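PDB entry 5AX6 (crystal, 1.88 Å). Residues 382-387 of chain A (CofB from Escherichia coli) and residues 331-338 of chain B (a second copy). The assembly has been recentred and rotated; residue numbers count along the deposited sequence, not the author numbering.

Chain A (382-387) ELNVQD
Chain B 331-338: EEKSMTDS

Two copies of CofB meet here through one backbone hydrogen bond and one long methionine. In chain A, residues 382-384 (phi/psi -124/137, -138/151, -72/137) close a strand that began earlier, and the chain then runs on extended as loop, phi between -70° and -89° and psi from 134° to 156°. In chain B the strand (331-333: -107/137, -154/158, -60/139) ends at Lys333(B); Ser334(B) stays extended at -56/133, but Met335(B) bends at -82/-5 before Thr336(B) opens out at -81/-172. The touching parts run 151° apart, roughly antiparallel, with the CA atoms of Asn384(A) and Met335(B) 4.8 Å from each other.

That register places the amide N of Asn384(A) 2.7 Å from the carbonyl O of Met335(B), a short and nearly straight hydrogen bond with 168° at the hydrogen. O of Met335(B) also lies 3.6 Å from CA of Leu383(A), a CA-H...O contact bent to 121°, so one carbonyl serves two consecutive residues.

Met335(B) gives up the most surface, 127 Å² of the 357 Å² buried on both sides. Its CA-to-CB bond points sideways; chi1 m (-77°) and chi2 t (173°) extend the chain, and chi3 p (63°) turns the terminal methyl. CE of Met335(B) thereby comes 4.0 Å from CB of Leu383(A), an apolar contact, and 3.4 Å from OE1 of Gln386(A). Leu383(A) is in the common m,t rotamer (-61°, 171°), its CD2 reaching 4.5 Å from CG2 of Thr336(B).

The CA-to-CB bond of Gln386(A) points toward chain B. With chi1 p (62°), chi2 m (-89°) and chi3 36° its chain is folded, and both amide ends are hydrogen-bonded elsewhere in the structure. A polar group thus sits against the methionine methyl without leaving its own hydrogen-bonding needs unmet. CB of Gln386(A) is 4.4 Å from OE1 of Glu332(B), whose side chain is p,t (74°, 173°).

Asn384(A) starts sideways, but chi1 m (-67°) and chi2 -46° bring its end nearer: ND2 of Asn384(A) stands 3.1 Å from O of Thr336(B), while OD1 is satisfied elsewhere.

The loop of chain B braces itself on the threonine hydroxyl. The CA-to-CB bond of Thr336(B) points away from chain A, with chi1 p (72°). OG1 of Thr336(B) is 2.9 Å from OG of Ser334(B) (chi1 t), a hydrogen bond in which either could donate, and OG1 accepts from OG of Ser338(B) at 3.1 Å and N of Ser338(B) at 3.2 Å (161°), chi1 of that serine being m. Asp337(B) and Ser338(B) are nevertheless poorly ordered.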

ATOM      1  N   GLU A 382      21.590 -38.961   0.994  1.00 21.47           N
ATOM      2  CA  GLU A 382      20.171 -38.978   0.682  1.00 24.35           C
ATOM      3  C   GLU A 382      19.483 -37.784   1.317  1.00 23.14           C
ATOM      4  O   GLU A 382      19.755 -37.445   2.464  1.00 26.85           O
ATOM      5  CB  GLU A 382      19.520 -40.291   1.150  1.00 23.04           C
ATOM      6  CG  GLU A 382      18.041 -40.368   0.798  1.00 25.42           C
ATOM      7  CD  GLU A 382      17.439 -41.763   0.984  1.00 32.82           C
ATOM      8  OE1 GLU A 382      18.203 -42.755   1.027  1.00 32.84           O
ATOM      9  OE2 GLU A 382      16.193 -41.856   1.079  1.00 31.28           O
ATOM     10  N   LEU A 383      18.600 -37.145   0.562  1.00 22.82           N
ATOM     11  CA  LEU A 383      17.910 -35.942   1.024  1.00 25.76           C
ATOM     12  C   LEU A 383      16.450 -36.026   0.624  1.00 23.57           C
ATOM     13  O   LEU A 383      16.123 -36.655  -0.372  1.00 25.10           O
ATOM     14  CB  LEU A 383      18.548 -34.679   0.420  1.00 22.51           C
ATOM     15  CG  LEU A 383      20.021 -34.377   0.721  1.00 20.91           C
ATOM     16  CD1 LEU A 383      20.516 -33.214  -0.144  1.00 25.76           C
ATOM     17  CD2 LEU A 383      20.205 -34.059   2.196  1.00 23.01           C
ATOM     18  N   ASN A 384      15.572 -35.391   1.396  1.00 21.16           N
ATOM     19  CA  ASN A 384      14.178 -35.258   0.999  1.00 22.53           C
ATOM     20  C   ASN A 384      14.032 -34.279  -0.148  1.00 29.51           C
ATOM     21  O   ASN A 384      14.674 -33.230  -0.147  1.00 26.04           O
ATOM     22  CB  ASN A 384      13.326 -34.796   2.184  1.00 26.91           C
ATOM     23  CG  ASN A 384      13.249 -35.839   3.275  1.00 35.02           C
ATOM     24  OD1 ASN A 384      13.027 -37.014   2.999  1.00 36.48           O
ATOM     25  ND2 ASN A 384      13.443 -35.420   4.514  1.00 34.96           N
ATOM     26  N   VAL A 385      13.203 -34.621  -1.129  1.00 24.15           N
ATOM     27  CA  VAL A 385      12.961 -33.728  -2.253  1.00 19.64           C
ATOM     28  C   VAL A 385      12.156 -32.533  -1.758  1.00 27.31           C
ATOM     29  O   VAL A 385      11.200 -32.687  -0.996  1.00 22.46           O
ATOM     30  CB  VAL A 385      12.226 -34.439  -3.417  1.00 19.64           C
ATOM     31  CG1 VAL A 385      11.899 -33.443  -4.530  1.00 27.17           C
ATOM     32  CG2 VAL A 385      13.094 -35.563  -3.971  1.00 23.11           C
ATOM     33  N   GLN A 386      12.570 -31.338  -2.161  1.00 24.14           N
ATOM     34  CA  GLN A 386      11.938 -30.116  -1.672  1.00 20.73           C
ATOM     35  C   GLN A 386      10.598 -29.896  -2.336  1.00 22.40           C
ATOM     36  O   GLN A 386      10.347 -30.411  -3.427  1.00 25.44           O
ATOM     37  CB  GLN A 386      12.844 -28.904  -1.925  1.00 22.40           C
ATOM     38  CG  GLN A 386      13.134 -28.641  -3.403  1.00 20.81           C
ATOM     39  CD  GLN A 386      14.366 -29.399  -3.920  1.00 25.46           C
ATOM     40  OE1 GLN A 386      14.633 -30.531  -3.518  1.00 22.73           O
ATOM     41  NE2 GLN A 386      15.111 -28.773  -4.819  1.00 17.72           N
ATOM     42  N   ASP A 387       9.728 -29.139  -1.670  1.00 25.46           N
ATOM     43  CA  ASP A 387       8.485 -28.684  -2.283  1.00 29.23           C
ATOM     44  C   ASP A 387       8.745 -27.368  -2.985  1.00 28.55           C
ATOM     45  O   ASP A 387       9.369 -26.483  -2.417  1.00 31.69           O
ATOM     46  CB  ASP A 387       7.382 -28.506  -1.239  1.00 34.45           C
ATOM     47  CG  ASP A 387       6.982 -29.811  -0.592  1.00 40.52           C
ATOM     48  OD1 ASP A 387       6.832 -30.814  -1.319  1.00 47.27           O
ATOM     49  OD2 ASP A 387       6.833 -29.833   0.646  1.00 47.51           O
TER
ATOM     50  N   GLU B 331      12.506 -19.422   3.566  1.00 20.09           N
ATOM     51  CA  GLU B 331      12.265 -20.472   4.553  1.00 24.78           C
ATOM     52  C   GLU B 331      11.856 -21.776   3.883  1.00 28.09           C
ATOM     53  O   GLU B 331      11.057 -21.774   2.947  1.00 28.07           O
ATOM     54  CB  GLU B 331      11.177 -20.044   5.540  1.00 26.88           C
ATOM     55  CG  GLU B 331      10.904 -21.063   6.647  1.00 28.05           C
ATOM     56  CD  GLU B 331       9.679 -20.711   7.473  1.00 37.20           C
ATOM     57  OE1 GLU B 331       8.554 -20.940   6.980  1.00 34.29           O
ATOM     58  OE2 GLU B 331       9.846 -20.213   8.607  1.00 44.30           O
ATOM     59  N   GLU B 332      12.403 -22.893   4.352  1.00 22.98           N
ATOM     60  CA  GLU B 332      11.987 -24.200   3.842  1.00 28.62           C
ATOM     61  C   GLU B 332      12.236 -25.262   4.897  1.00 25.37           C
ATOM     62  O   GLU B 332      13.057 -25.072   5.791  1.00 25.58           O
ATOM     63  CB  GLU B 332      12.734 -24.575   2.550  1.00 28.96           C
ATOM     64  CG  GLU B 332      14.188 -24.980   2.797  1.00 34.71           C
ATOM     65  CD  GLU B 332      14.908 -25.509   1.549  1.00 46.32           C
ATOM     66  OE1 GLU B 332      14.312 -25.515   0.441  1.00 44.30           O
ATOM     67  OE2 GLU B 332      16.082 -25.924   1.690  1.00 39.02           O
ATOM     68  N   LYS B 333      11.530 -26.380   4.780  1.00 27.76           N
ATOM     69  CA  LYS B 333      11.806 -27.547   5.604  1.00 32.32           C
ATOM     70  C   LYS B 333      13.229 -28.005   5.357  1.00 32.08           C
ATOM     71  O   LYS B 333      13.693 -28.000   4.216  1.00 32.20           O
ATOM     72  CB  LYS B 333      10.843 -28.701   5.288  1.00 33.27           C
ATOM     73  CG  LYS B 333       9.383 -28.413   5.545  1.00 44.10           C
ATOM     74  CD  LYS B 333       8.526 -29.657   5.294  1.00 52.43           C
ATOM     75  CE  LYS B 333       8.789 -30.739   6.338  1.00 62.66           C
ATOM     76  NZ  LYS B 333       7.523 -31.367   6.828  1.00 62.82           N
ATOM     77  N   SER B 334      13.921 -28.391   6.423  1.00 25.35           N
ATOM     78  CA  SER B 334      15.208 -29.055   6.283  1.00 35.89           C
ATOM     79  C   SER B 334      15.066 -30.304   5.410  1.00 32.47           C
ATOM     80  O   SER B 334      14.152 -31.103   5.604  1.00 30.66           O
ATOM     81  CB  SER B 334      15.768 -29.434   7.648  1.00 41.52           C
ATOM     82  OG  SER B 334      16.965 -30.178   7.505  1.00 46.12           O
ATOM     83  N   MET B 335      15.968 -30.475   4.450  1.00 34.33           N
ATOM     84  CA  MET B 335      15.876 -31.617   3.542  1.00 35.61           C
ATOM     85  C   MET B 335      16.468 -32.884   4.174  1.00 40.14           C
ATOM     86  O   MET B 335      16.372 -33.981   3.615  1.00 32.92           O
ATOM     87  CB  MET B 335      16.550 -31.291   2.201  1.00 31.21           C
ATOM     88  CG  MET B 335      15.696 -30.386   1.302  1.00 31.69           C
ATOM     89  SD  MET B 335      16.516 -29.791  -0.202  1.00 38.00           S
ATOM     90  CE  MET B 335      16.813 -31.343  -1.046  1.00 28.41           C
ATOM     91  N   THR B 336      17.056 -32.743   5.357  1.00 39.29           N
ATOM     92  CA  THR B 336      17.422 -33.924   6.132  1.00 53.04           C
ATOM     93  C   THR B 336      16.186 -34.444   6.858  1.00 52.39           C
ATOM     94  O   THR B 336      15.075 -33.958   6.638  1.00 52.66           O
ATOM     95  CB  THR B 336      18.528 -33.637   7.157  1.00 49.87           C
ATOM     96  OG1 THR B 336      17.994 -32.840   8.222  1.00 51.81           O
ATOM     97  CG2 THR B 336      19.693 -32.918   6.498  1.00 45.21           C
ATOM     98  N   ASP B 337      16.379 -35.425   7.733  1.00 66.19           N
ATOM     99  CA  ASP B 337      15.264 -36.015   8.469  1.00 71.78           C
ATOM    100  C   ASP B 337      14.537 -34.973   9.311  1.00 70.13           C
ATOM    101  O   ASP B 337      13.408 -35.196   9.752  1.00 73.46           O
ATOM    102  CB  ASP B 337      15.753 -37.163   9.353  1.00 79.80           C
ATOM    103  CG  ASP B 337      15.461 -38.523   8.753  1.00 86.75           C
ATOM    104  OD1 ASP B 337      14.367 -39.066   9.022  1.00 96.54           O
ATOM    105  OD2 ASP B 337      16.320 -39.043   8.008  1.00 84.15           O
ATOM    106  N   SER B 338      15.192 -33.838   9.529  1.00 60.64           N
ATOM    107  CA  SER B 338      14.588 -32.739  10.261  1.00 59.98           C
ATOM    108  C   SER B 338      13.297 -32.298   9.580  1.00 60.45           C
ATOM    109  O   SER B 338      13.205 -32.270   8.351  1.00 55.62           O
ATOM    110  CB  SER B 338      15.560 -31.558  10.364  1.00 60.39           C
ATOM    111  OG  SER B 338      16.802 -31.958  10.918  1.00 69.75           O
TER